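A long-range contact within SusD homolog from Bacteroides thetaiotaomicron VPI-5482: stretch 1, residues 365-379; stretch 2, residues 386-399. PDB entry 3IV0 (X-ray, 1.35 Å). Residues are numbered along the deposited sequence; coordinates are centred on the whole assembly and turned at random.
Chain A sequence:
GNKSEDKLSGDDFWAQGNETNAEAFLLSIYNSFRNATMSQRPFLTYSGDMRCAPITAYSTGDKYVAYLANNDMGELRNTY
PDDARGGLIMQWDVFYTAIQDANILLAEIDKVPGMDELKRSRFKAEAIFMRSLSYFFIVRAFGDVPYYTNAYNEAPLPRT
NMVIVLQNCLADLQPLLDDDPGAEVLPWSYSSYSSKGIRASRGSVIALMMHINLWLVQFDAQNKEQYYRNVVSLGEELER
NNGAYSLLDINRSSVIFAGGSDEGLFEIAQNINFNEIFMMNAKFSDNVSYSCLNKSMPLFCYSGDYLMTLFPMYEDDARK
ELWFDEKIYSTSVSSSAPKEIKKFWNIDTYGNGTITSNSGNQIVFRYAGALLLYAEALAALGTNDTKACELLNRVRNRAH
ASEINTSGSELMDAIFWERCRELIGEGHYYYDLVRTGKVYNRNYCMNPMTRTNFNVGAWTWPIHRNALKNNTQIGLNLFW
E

Stretch 1 365-379: FRYAGALLLYAEALA
Stretch 2 (386-399) TKACELLNRVRNRA

Helical segments 367-379 (continuing later in the chain) and 386-398 (begun earlier) pack nearly antiparallel (159° between N-to-C directions), axes 8.4 Å apart at closest approach; R366 (p, t, t) occupies the N-cap position before the first. In register, L372 CA lies 6.1 Å from L392 CA and A368 CA 6.2 Å from V395 CA; at two alanines the backbones close to 4.4 Å between A375 CA and A388 CA. Along stretch 2, K387 (chi1 t, chi2 p) lays its CG 3.7 Å from L378 CD1, while K387 NZ forms a salt bridge with E390 OE2 (3.1 Å). A388 CB makes apolar contact with L378 CB (4.0 Å). L391 (m, t) is the knob, set among L371, Y374, A375 and L378 (L371 and L378 m, t; Y374 chi1 t). L391 CD1 stands 3.6 Å from the Y374 ring centroid, a CH-pi contact over the face, and 3.6 Å from L378 CD1. L392 (t, p) packs CD1 against L372 CD2 (m, t), 3.7 Å. R394 (m, t, p) donates from NH2 to Y367 OH (2.9 Å, 152°; Y367 chi1 t), and L371 CD1 covers one guanidinium face. V395 (t) packs CG2 in van der Waals contact, 4.1 Å from both L372 CG and A368 CB. R398 (t, -94°, m) NH2 lies 3.5 Å from A368 CB and 3.3 Å from R366 NH1; both nitrogens are donors, hydrogen-bonded elsewhere in the structure, not mutually.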

ATOM      1  N   PHE A 365       4.818   0.515  -3.048  1.00  9.50           N
ATOM      2  CA  PHE A 365       6.039   0.481  -2.263  1.00  9.08           C
ATOM      3  C   PHE A 365       7.039   1.346  -2.977  1.00  9.05           C
ATOM      4  O   PHE A 365       7.223   1.234  -4.200  1.00  9.74           O
ATOM      5  CB  PHE A 365       6.605  -0.933  -2.165  1.00 10.86           C
ATOM      6  CG  PHE A 365       5.679  -1.949  -1.532  1.00 10.50           C
ATOM      7  CD1 PHE A 365       5.027  -1.711  -0.318  1.00 10.40           C
ATOM      8  CD2 PHE A 365       5.518  -3.210  -2.141  1.00 10.49           C
ATOM      9  CE1 PHE A 365       4.220  -2.655   0.244  1.00 11.52           C
ATOM     10  CE2 PHE A 365       4.691  -4.168  -1.546  1.00 10.35           C
ATOM     11  CZ  PHE A 365       4.031  -3.866  -0.373  1.00 10.97           C
ATOM     12  N   ARG A 366       7.746   2.199  -2.246  1.00  9.81           N
ATOM     13  CA  ARG A 366       8.857   2.913  -2.864  1.00 12.55           C
ATOM     14  C   ARG A 366      10.070   2.990  -1.948  1.00  9.25           C
ATOM     15  O   ARG A 366      10.011   2.619  -0.759  1.00 10.01           O
ATOM     16  CB  ARG A 366       8.472   4.281  -3.378  1.00 13.29           C
ATOM     17  CG  ARG A 366       8.054   5.239  -2.327  1.00 11.67           C
ATOM     18  CD  ARG A 366       7.766   6.616  -2.963  1.00 11.44           C
ATOM     19  NE  ARG A 366       7.073   7.495  -2.025  1.00 11.50           N
ATOM     20  CZ  ARG A 366       7.647   8.495  -1.355  1.00 11.83           C
ATOM     21  NH1 ARG A 366       8.926   8.767  -1.455  1.00 13.90           N
ATOM     22  NH2 ARG A 366       6.904   9.237  -0.564  1.00 12.55           N
ATOM     23  N   TYR A 367      11.197   3.409  -2.498  1.00 10.34           N
ATOM     24  CA  TYR A 367      12.481   3.245  -1.835  1.00  9.89           C
ATOM     25  C   TYR A 367      12.560   4.016  -0.524  1.00 10.54           C
ATOM     26  O   TYR A 367      13.107   3.498   0.441  1.00  9.89           O
ATOM     27  CB  TYR A 367      13.575   3.607  -2.818  1.00 11.42           C
ATOM     28  CG  TYR A 367      14.993   3.322  -2.397  1.00 11.62           C
ATOM     29  CD1 TYR A 367      15.399   2.087  -1.897  1.00 13.05           C
ATOM     30  CD2 TYR A 367      15.970   4.281  -2.595  1.00 12.78           C
ATOM     31  CE1 TYR A 367      16.733   1.866  -1.544  1.00 13.23           C
ATOM     32  CE2 TYR A 367      17.305   4.044  -2.302  1.00 14.44           C
ATOM     33  CZ  TYR A 367      17.657   2.865  -1.747  1.00 12.24           C
ATOM     34  OH  TYR A 367      18.982   2.638  -1.444  1.00 16.05           O
ATOM     35  N   ALA A 368      11.984   5.212  -0.422  1.00  9.49           N
ATOM     36  CA  ALA A 368      12.036   5.935   0.846  1.00 10.38           C
ATOM     37  C   ALA A 368      11.317   5.151   1.921  1.00 10.60           C
ATOM     38  O   ALA A 368      11.760   5.110   3.077  1.00 10.58           O
ATOM     39  CB  ALA A 368      11.397   7.349   0.732  1.00 12.61           C
ATOM     40  N   GLY A 369      10.165   4.577   1.573  1.00  9.95           N
ATOM     41  CA  GLY A 369       9.426   3.737   2.521  1.00 10.39           C
ATOM     42  C   GLY A 369      10.243   2.571   3.018  1.00 10.19           C
ATOM     43  O   GLY A 369      10.274   2.295   4.228  1.00  9.82           O
ATOM     44  N   ALA A 370      10.880   1.851   2.107  1.00  9.48           N
ATOM     45  CA  ALA A 370      11.663   0.685   2.453  1.00  9.66           C
ATOM     46  C   ALA A 370      12.860   1.033   3.323  1.00  9.73           C
ATOM     47  O   ALA A 370      13.129   0.328   4.281  1.00 10.14           O
ATOM     48  CB  ALA A 370      12.099  -0.040   1.195  1.00 10.11           C
ATOM     49  N   LEU A 371      13.482   2.172   3.063  1.00  9.81           N
ATOM     50  CA  LEU A 371      14.585   2.605   3.919  1.00  9.67           C
ATOM     51  C   LEU A 371      14.082   2.851   5.327  1.00  9.60           C
ATOM     52  O   LEU A 371      14.784   2.593   6.290  1.00 10.29           O
ATOM     53  CB  LEU A 371      15.242   3.883   3.345  1.00 10.83           C
ATOM     54  CG  LEU A 371      15.965   3.710   2.038  1.00 11.77           C
ATOM     55  CD1 LEU A 371      16.463   5.080   1.550  1.00 14.56           C
ATOM     56  CD2 LEU A 371      17.129   2.697   2.170  1.00 14.83           C
ATOM     57  N   LEU A 372      12.883   3.418   5.455  1.00 10.30           N
ATOM     58  CA  LEU A 372      12.312   3.675   6.782  1.00 10.01           C
ATOM     59  C   LEU A 372      11.913   2.410   7.477  1.00 10.40           C
ATOM     60  O   LEU A 372      12.054   2.311   8.687  1.00 10.30           O
ATOM     61  CB  LEU A 372      11.162   4.673   6.707  1.00  9.96           C
ATOM     62  CG  LEU A 372      11.558   6.102   6.283  1.00 10.44           C
ATOM     63  CD1 LEU A 372      10.328   6.936   5.934  1.00 12.94           C
ATOM     64  CD2 LEU A 372      12.447   6.800   7.333  1.00 12.98           C
ATOM     65  N   LEU A 373      11.450   1.394   6.756  1.00 10.55           N
ATOM     66  CA  LEU A 373      11.183   0.090   7.371  1.00 10.35           C
ATOM     67  C   LEU A 373      12.448  -0.557   7.919  1.00 10.15           C
ATOM     68  O   LEU A 373      12.451  -1.158   8.986  1.00 10.63           O
ATOM     69  CB  LEU A 373      10.519  -0.857   6.377  1.00 10.48           C
ATOM     70  CG  LEU A 373       9.126  -0.487   5.843  1.00 10.86           C
ATOM     71  CD1 LEU A 373       8.628  -1.631   4.947  1.00 13.53           C
ATOM     72  CD2 LEU A 373       8.150  -0.167   6.980  1.00 13.06           C
ATOM     73  N   TYR A 374      13.526  -0.467   7.151  1.00 10.41           N
ATOM     74  CA  TYR A 374      14.844  -0.951   7.551  1.00 10.06           C
ATOM     75  C   TYR A 374      15.283  -0.220   8.828  1.00  9.84           C
ATOM     76  O   TYR A 374      15.628  -0.836   9.826  1.00 11.12           O
ATOM     77  CB  TYR A 374      15.791  -0.736   6.373  1.00  9.58           C
ATOM     78  CG  TYR A 374      17.193  -1.217   6.481  1.00 10.70           C
ATOM     79  CD1 TYR A 374      17.643  -1.987   7.526  1.00 12.80           C
ATOM     80  CD2 TYR A 374      18.073  -0.944   5.455  1.00 11.79           C
ATOM     81  CE1 TYR A 374      18.966  -2.437   7.558  1.00 13.74           C
ATOM     82  CE2 TYR A 374      19.370  -1.395   5.486  1.00 12.41           C
ATOM     83  CZ  TYR A 374      19.817  -2.112   6.545  1.00 14.27           C
ATOM     84  OH  TYR A 374      21.131  -2.528   6.610  1.00 17.60           O
ATOM     85  N   ALA A 375      15.170   1.104   8.822  1.00  9.84           N
ATOM     86  CA  ALA A 375      15.488   1.866  10.022  1.00 11.34           C
ATOM     87  C   ALA A 375      14.617   1.439  11.198  1.00 10.77           C
ATOM     88  O   ALA A 375      15.109   1.317  12.330  1.00 10.89           O
ATOM     89  CB  ALA A 375      15.316   3.347   9.767  1.00 10.79           C
ATOM     90  N   GLU A 376      13.312   1.278  10.990  1.00  9.68           N
ATOM     91  CA  GLU A 376      12.412   0.901  12.048  1.00 10.26           C
ATOM     92  C   GLU A 376      12.842  -0.401  12.695  1.00 10.39           C
ATOM     93  O   GLU A 376      12.836  -0.528  13.925  1.00 11.39           O
ATOM     94  CB  GLU A 376      11.009   0.744  11.455  1.00 10.76           C
ATOM     95  CG  GLU A 376       9.984   0.219  12.414  1.00 12.32           C
ATOM     96  CD  GLU A 376       8.614   0.073  11.806  1.00 16.83           C
ATOM     97  OE1 GLU A 376       8.341   0.735  10.804  1.00 16.58           O
ATOM     98  OE2 GLU A 376       7.810  -0.709  12.375  1.00 19.88           O
ATOM     99  N   ALA A 377      13.183  -1.405  11.900  1.00 11.04           N
ATOM    100  CA  ALA A 377      13.572  -2.715  12.408  1.00 10.76           C
ATOM    101  C   ALA A 377      14.865  -2.610  13.185  1.00 11.10           C
ATOM    102  O   ALA A 377      15.005  -3.203  14.258  1.00 11.99           O
ATOM    103  CB  ALA A 377      13.688  -3.771  11.265  1.00 11.41           C
ATOM    104  N   LEU A 378      15.825  -1.890  12.653  1.00 11.63           N
ATOM    105  CA  LEU A 378      17.098  -1.695  13.376  1.00 13.03           C
ATOM    106  C   LEU A 378      16.841  -1.025  14.702  1.00 12.62           C
ATOM    107  O   LEU A 378      17.388  -1.453  15.746  1.00 14.88           O
ATOM    108  CB  LEU A 378      18.046  -0.828  12.583  1.00 15.95           C
ATOM    109  CG  LEU A 378      18.779  -1.531  11.471  1.00 17.16           C
ATOM    110  CD1 LEU A 378      19.493  -0.482  10.623  1.00 18.61           C
ATOM    111  CD2 LEU A 378      19.771  -2.551  12.060  1.00 23.11           C
ATOM    112  N   ALA A 379      16.044   0.045  14.707  1.00 12.70           N
ATOM    113  CA  ALA A 379      15.788   0.750  15.933  1.00 13.97           C
ATOM    114  C   ALA A 379      15.081  -0.137  16.953  1.00 15.05           C
ATOM    115  O   ALA A 379      15.373  -0.100  18.155  1.00 16.86           O
ATOM    116  CB  ALA A 379      15.010   2.029  15.664  1.00 12.92           C
ATOM    117  N   THR A 386      22.962   3.982  15.304  1.00 14.80           N
ATOM    118  CA  THR A 386      23.654   4.870  14.398  1.00 17.09           C
ATOM    119  C   THR A 386      23.263   4.590  12.926  1.00 16.52           C
ATOM    120  O   THR A 386      23.020   5.524  12.133  1.00 14.03           O
ATOM    121  CB  THR A 386      25.182   4.857  14.632  1.00 20.46           C
ATOM    122  OG1 THR A 386      25.673   3.542  14.460  1.00 30.96           O
ATOM    123  CG2 THR A 386      25.497   5.339  16.045  1.00 23.33           C
ATOM    124  N   LYS A 387      23.184   3.312  12.561  1.00 15.46           N
ATOM    125  CA  LYS A 387      22.786   2.970  11.202  1.00 13.72           C
ATOM    126  C   LYS A 387      21.317   3.297  10.981  1.00 13.99           C
ATOM    127  O   LYS A 387      20.939   3.772   9.911  1.00 12.67           O
ATOM    128  CB  LYS A 387      23.038   1.487  10.894  1.00 16.11           C
ATOM    129  CG  LYS A 387      22.651   1.073   9.490  1.00 19.74           C
ATOM    130  CD  LYS A 387      23.620   1.598   8.472  1.00 28.51           C
ATOM    131  CE  LYS A 387      23.610   0.790   7.179  1.00 33.06           C
ATOM    132  NZ  LYS A 387      24.638   1.323   6.230  1.00 36.38           N
ATOM    133  N   ALA A 388      20.501   3.060  11.984  1.00 12.57           N
ATOM    134  CA  ALA A 388      19.103   3.466  11.882  1.00 13.21           C
ATOM    135  C   ALA A 388      18.957   4.963  11.586  1.00 13.13           C
ATOM    136  O   ALA A 388      18.182   5.362  10.731  1.00 12.54           O
ATOM    137  CB  ALA A 388      18.332   3.076  13.126  1.00 13.68           C
ATOM    138  N   CYS A 389      19.722   5.807  12.282  1.00 12.60           N
ATOM    139  CA  CYS A 389      19.758   7.225  11.996  1.00 11.49           C
ATOM    140  C   CYS A 389      20.250   7.547  10.618  1.00 12.28           C
ATOM    141  O   CYS A 389      19.718   8.422   9.948  1.00 12.79           O
ATOM    142  CB  CYS A 389      20.601   7.981  13.040  1.00 12.56           C
ATOM    143  SG  CYS A 389      19.908   8.122  14.658  1.00 15.25           S
ATOM    144  N   GLU A 390      21.290   6.862  10.170  1.00 12.63           N
ATOM    145  CA  GLU A 390      21.802   7.084   8.828  1.00 14.18           C
ATOM    146  C   GLU A 390      20.711   6.877   7.774  1.00 13.36           C
ATOM    147  O   GLU A 390      20.579   7.669   6.836  1.00 13.93           O
ATOM    148  CB  GLU A 390      22.999   6.183   8.573  1.00 15.16           C
ATOM    149  CG  GLU A 390      23.691   6.337   7.258  1.00 24.58           C
ATOM    150  CD  GLU A 390      24.636   5.171   7.004  1.00 38.69           C
ATOM    151  OE1 GLU A 390      25.555   4.975   7.832  1.00 43.88           O
ATOM    152  OE2 GLU A 390      24.438   4.445   6.007  1.00 48.57           O
ATOM    153  N   LEU A 391      19.993   5.762   7.886  1.00 12.68           N
ATOM    154  CA  LEU A 391      18.901   5.457   6.979  1.00 11.85           C
ATOM    155  C   LEU A 391      17.814   6.529   7.034  1.00 11.36           C
ATOM    156  O   LEU A 391      17.391   7.030   6.006  1.00 12.61           O
ATOM    157  CB  LEU A 391      18.365   4.066   7.305  1.00 11.62           C
ATOM    158  CG  LEU A 391      19.303   2.909   6.940  1.00 10.94           C
ATOM    159  CD1 LEU A 391      18.886   1.659   7.736  1.00 13.42           C
ATOM    160  CD2 LEU A 391      19.294   2.604   5.453  1.00 14.61           C
ATOM    161  N   LEU A 392      17.356   6.831   8.232  1.00 10.86           N
ATOM    162  CA  LEU A 392      16.371   7.867   8.453  1.00 11.74           C
ATOM    163  C   LEU A 392      16.805   9.173   7.809  1.00 12.11           C
ATOM    164  O   LEU A 392      16.035   9.863   7.161  1.00 12.46           O
ATOM    165  CB  LEU A 392      16.134   8.034   9.958  1.00 12.20           C
ATOM    166  CG  LEU A 392      15.288   9.211  10.415  1.00 10.61           C
ATOM    167  CD1 LEU A 392      13.888   9.171   9.772  1.00 13.09           C
ATOM    168  CD2 LEU A 392      15.211   9.257  11.957  1.00 12.77           C
ATOM    169  N   ASN A 393      18.075   9.501   7.984  1.00 12.09           N
ATOM    170  CA  ASN A 393      18.571  10.785   7.485  1.00 12.64           C
ATOM    171  C   ASN A 393      18.696  10.881   5.985  1.00 12.71           C
ATOM    172  O   ASN A 393      18.703  11.970   5.432  1.00 12.83           O
ATOM    173  CB  ASN A 393      19.867  11.142   8.207  1.00 12.03           C
ATOM    174  CG  ASN A 393      19.614  11.603   9.611  1.00 13.83           C
ATOM    175  OD1 ASN A 393      18.577  12.191   9.894  1.00 13.57           O
ATOM    176  ND2 ASN A 393      20.571  11.363  10.527  1.00 14.04           N
ATOM    177  N   ARG A 394      18.745   9.758   5.297  1.00 13.11           N
ATOM    178  CA  ARG A 394      18.660   9.835   3.844  1.00 13.00           C
ATOM    179  C   ARG A 394      17.332  10.418   3.397  1.00 12.19           C
ATOM    180  O   ARG A 394      17.279  11.225   2.471  1.00 12.05           O
ATOM    181  CB  ARG A 394      18.901   8.474   3.225  1.00 14.73           C
ATOM    182  CG  ARG A 394      20.384   8.069   3.325  1.00 17.33           C
ATOM    183  CD  ARG A 394      20.629   6.679   2.913  1.00 18.58           C
ATOM    184  NE  ARG A 394      20.334   6.469   1.510  1.00 19.34           N
ATOM    185  CZ  ARG A 394      20.284   5.253   0.971  1.00 16.35           C
ATOM    186  NH1 ARG A 394      20.527   4.213   1.733  1.00 21.70           N
ATOM    187  NH2 ARG A 394      20.004   5.102  -0.306  1.00 18.89           N
ATOM    188  N   VAL A 395      16.274  10.057   4.104  1.00 10.99           N
ATOM    189  CA  VAL A 395      14.951  10.584   3.816  1.00 11.16           C
ATOM    190  C   VAL A 395      14.812  12.029   4.320  1.00 11.65           C
ATOM    191  O   VAL A 395      14.292  12.880   3.600  1.00 11.26           O
ATOM    192  CB  VAL A 395      13.872   9.670   4.393  1.00 11.00           C
ATOM    193  CG1 VAL A 395      12.475  10.255   4.162  1.00 12.75           C
ATOM    194  CG2 VAL A 395      14.007   8.247   3.760  1.00 13.00           C
ATOM    195  N   ARG A 396      15.319  12.282   5.524  1.00 11.28           N
ATOM    196  CA  ARG A 396      15.288  13.647   6.063  1.00 10.50           C
ATOM    197  C   ARG A 396      16.049  14.594   5.142  1.00 11.98           C
ATOM    198  O   ARG A 396      15.585  15.686   4.841  1.00 12.11           O
ATOM    199  CB  ARG A 396      15.928  13.702   7.442  1.00 13.49           C
ATOM    200  CG  ARG A 396      15.303  12.867   8.530  1.00 14.29           C
ATOM    201  CD  ARG A 396      14.022  13.450   9.027  1.00 13.07           C
ATOM    202  NE  ARG A 396      14.258  14.703   9.769  1.00 12.25           N
ATOM    203  CZ  ARG A 396      13.291  15.410  10.328  1.00 13.21           C
ATOM    204  NH1 ARG A 396      12.016  15.079  10.197  1.00 12.93           N
ATOM    205  NH2 ARG A 396      13.589  16.526  10.981  1.00 14.19           N
ATOM    206  N   ASN A 397      17.242  14.189   4.719  1.00 12.57           N
ATOM    207  CA  ASN A 397      18.065  15.053   3.878  1.00 13.10           C
ATOM    208  C   ASN A 397      17.395  15.324   2.531  1.00 13.47           C
ATOM    209  O   ASN A 397      17.443  16.437   2.023  1.00 12.63           O
ATOM    210  CB  ASN A 397      19.468  14.494   3.677  1.00 14.02           C
ATOM    211  CG  ASN A 397      20.390  14.682   4.889  1.00 18.96           C
ATOM    212  OD1 ASN A 397      21.218  13.808   5.188  1.00 26.94           O
ATOM    213  ND2 ASN A 397      20.285  15.813   5.556  1.00 20.12           N
ATOM    214  N   ARG A 398      16.731  14.326   1.950  1.00 11.94           N
ATOM    215  CA  ARG A 398      16.053  14.552   0.682  1.00 12.17           C
ATOM    216  C   ARG A 398      14.948  15.601   0.842  1.00 11.57           C
ATOM    217  O   ARG A 398      14.724  16.402  -0.070  1.00 12.58           O
ATOM    218  CB  ARG A 398      15.503  13.219   0.115  1.00 11.41           C
ATOM    219  CG  ARG A 398      14.964  13.358  -1.271  1.00 12.63           C
ATOM    220  CD  ARG A 398      13.492  13.610  -1.354  1.00 12.79           C
ATOM    221  NE  ARG A 398      12.714  12.463  -0.881  1.00 11.25           N
ATOM    222  CZ  ARG A 398      12.466  11.367  -1.583  1.00 11.98           C
ATOM    223  NH1 ARG A 398      12.920  11.219  -2.809  1.00 11.45           N
ATOM    224  NH2 ARG A 398      11.763  10.399  -1.036  1.00 12.90           N
ATOM    225  N   ALA A 399      14.288  15.611   1.991  1.00 11.36           N
ATOM    226  CA  ALA A 399      13.240  16.597   2.293  1.00 12.33           C
ATOM    227  C   ALA A 399      13.779  17.939   2.789  1.00 13.64           C
ATOM    228  O   ALA A 399      12.990  18.822   3.120  1.00 15.73           O
ATOM    229  CB  ALA A 399      12.298  16.000   3.313  1.00 14.69           C
TER